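Local coordinates for hypothetical protein (Bacteroides caccae, PDB 4M8R) that is of unknown function but joins an N-terminal Ig-like domain to a WD40-like domain of predicted beta-propeller type, at residues G204-A209 / N221-L226. Numbering follows the deposited sequence.
Sequences GNDIAA and NVSAGL. With EDO (1,2-ethanediol), chain G.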
loop_
_atom_site.group_PDB
_atom_site.type_symbol
_atom_site.label_atom_id
_atom_site.label_comp_id
_atom_site.label_asym_id
_atom_site.label_seq_id
_atom_site.Cartn_x
_atom_site.Cartn_y
_atom_site.Cartn_z
ATOM N N GLY A 204 -15.912 6.022 3.501
ATOM C CA GLY A 204 -14.462 6.034 3.373
ATOM C C GLY A 204 -14.049 6.550 2.011
ATOM O O GLY A 204 -13.294 7.522 1.911
ATOM N N ASN A 205 -14.546 5.906 0.956
ATOM C CA ASN A 205 -14.206 6.315 -0.402
ATOM C C ASN A 205 -15.334 6.085 -1.408
ATOM O O ASN A 205 -15.088 5.830 -2.589
ATOM C CB ASN A 205 -12.921 5.601 -0.848
ATOM C CG ASN A 205 -12.048 6.476 -1.731
ATOM O OD1 ASN A 205 -11.561 7.522 -1.292
ATOM N ND2 ASN A 205 -11.852 6.060 -2.981
ATOM N N ASP A 206 -16.573 6.198 -0.942
ATOM C CA ASP A 206 -17.745 6.010 -1.803
ATOM C C ASP A 206 -18.891 6.894 -1.334
ATOM O O ASP A 206 -18.987 7.210 -0.150
ATOM C CB ASP A 206 -18.201 4.545 -1.800
ATOM C CG ASP A 206 -17.148 3.595 -2.363
ATOM O OD1 ASP A 206 -16.275 3.137 -1.585
ATOM O OD2 ASP A 206 -17.199 3.293 -3.578
ATOM N N ILE A 207 -19.738 7.305 -2.272
ATOM C CA ILE A 207 -20.986 7.976 -1.948
ATOM C C ILE A 207 -22.095 6.975 -2.202
ATOM O O ILE A 207 -22.197 6.418 -3.298
ATOM C CB ILE A 207 -21.264 9.202 -2.842
ATOM C CG1 ILE A 207 -20.073 10.162 -2.874
ATOM C CG2 ILE A 207 -22.522 9.921 -2.367
ATOM C CD1 ILE A 207 -19.757 10.829 -1.558
ATOM N N ALA A 208 -22.922 6.748 -1.188
ATOM C CA ALA A 208 -24.057 5.846 -1.319
ATOM C C ALA A 208 -25.332 6.650 -1.468
ATOM O O ALA A 208 -25.338 7.860 -1.286
ATOM C CB ALA A 208 -24.146 4.927 -0.110
ATOM N N ALA A 209 -26.418 5.970 -1.810
ATOM C CA ALA A 209 -27.725 6.608 -1.852
ATOM C C ALA A 209 -28.813 5.600 -1.516
ATOM O O ALA A 209 -28.724 4.434 -1.900
ATOM C CB ALA A 209 -27.973 7.223 -3.218
ATOM N N ASN A 221 -24.618 2.170 -4.395
ATOM C CA ASN A 221 -23.390 2.912 -4.613
ATOM C C ASN A 221 -23.555 3.733 -5.877
ATOM O O ASN A 221 -23.708 3.179 -6.958
ATOM C CB ASN A 221 -22.209 1.965 -4.771
ATOM C CG ASN A 221 -20.891 2.699 -4.883
ATOM O OD1 ASN A 221 -20.791 3.724 -5.559
ATOM N ND2 ASN A 221 -19.875 2.191 -4.204
ATOM N N VAL A 222 -23.510 5.053 -5.746
ATOM C CA VAL A 222 -23.759 5.938 -6.884
ATOM C C VAL A 222 -22.533 6.719 -7.308
ATOM O O VAL A 222 -22.629 7.584 -8.168
ATOM C CB VAL A 222 -24.929 6.911 -6.606
ATOM C CG1 VAL A 222 -26.197 6.127 -6.358
ATOM C CG2 VAL A 222 -24.635 7.832 -5.431
ATOM N N SER A 223 -21.383 6.431 -6.704
ATOM C CA SER A 223 -20.145 7.104 -7.083
ATOM C C SER A 223 -19.195 6.207 -7.887
ATOM O O SER A 223 -18.198 6.690 -8.418
ATOM C CB SER A 223 -19.435 7.648 -5.841
ATOM O OG SER A 223 -19.039 6.602 -4.972
ATOM N N ALA A 224 -19.505 4.914 -7.987
ATOM C CA ALA A 224 -18.647 3.963 -8.714
ATOM C C ALA A 224 -18.307 4.391 -10.152
ATOM O O ALA A 224 -17.207 4.115 -10.630
ATOM C CB ALA A 224 -19.279 2.584 -8.720
ATOM N N GLY A 225 -19.236 5.065 -10.829
ATOM C CA GLY A 225 -18.993 5.603 -12.177
ATOM C C GLY A 225 -17.958 6.721 -12.235
ATOM O O GLY A 225 -17.340 6.945 -13.270
ATOM N N LEU A 226 -17.762 7.426 -11.124
ATOM C CA LEU A 226 -16.734 8.458 -11.040
ATOM C C LEU A 226 -15.353 7.888 -10.739
ATOM O O LEU A 226 -14.347 8.428 -11.191
ATOM C CB LEU A 226 -17.082 9.465 -9.947
ATOM C CG LEU A 226 -18.402 10.218 -10.104
ATOM C CD1 LEU A 226 -18.627 11.099 -8.887
ATOM C CD2 LEU A 226 -18.414 11.048 -11.376
HETATM C C1 EDO G . -13.144 11.641 -10.859
HETATM O O1 EDO G . -12.092 10.702 -10.594
HETATM C C2 EDO G . -13.619 11.525 -12.302
HETATM O O2 EDO G . -14.765 12.360 -12.459
HETATM O O HOH W 1 -16.967 5.061 -5.593
#
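Asn221 reaches across to Asp206, its ND2 giving a hydrogen bond of 3.0 Å to Asp206 OD2. The amide and carboxylate planes stand 83° apart: the acceptor lies close to the amide plane, whereas ND2 meets the carboxylate from above its plane. The other branch of the amide turns back on its own chain, where Asn221 OD1 accepts from Ser223 N (3.0 Å) and, from a tilted direction, Ala224 N (3.0 Å), so bonds at both ends fix the rotation of the amide. An alanine at Asn221 would probably leave Asp206 OD2 without this donor and the Ser223 and Ala224 N-H groups without their acceptor, letting the turn slacken. Ser223 OG, placed between its own N and carbonyl carbon (chi1 64°), receives Ile207 N in a nearly straight bond of 2.9 Å. A water links Ser223 OG with Asp206 OD2. Val222 N bonds to Ile207 O at 3.1 Å, while Val222 CG1 packs on Ala209 CB at 3.8 Å. Pro58 and Tyr61 of the second subunit pack on Asp206 and Asn221, respectively. The arrangement is an Asx turn at the end of strand 217-221, beside its antiparallel neighbour 208-212, within the WD40-like domain.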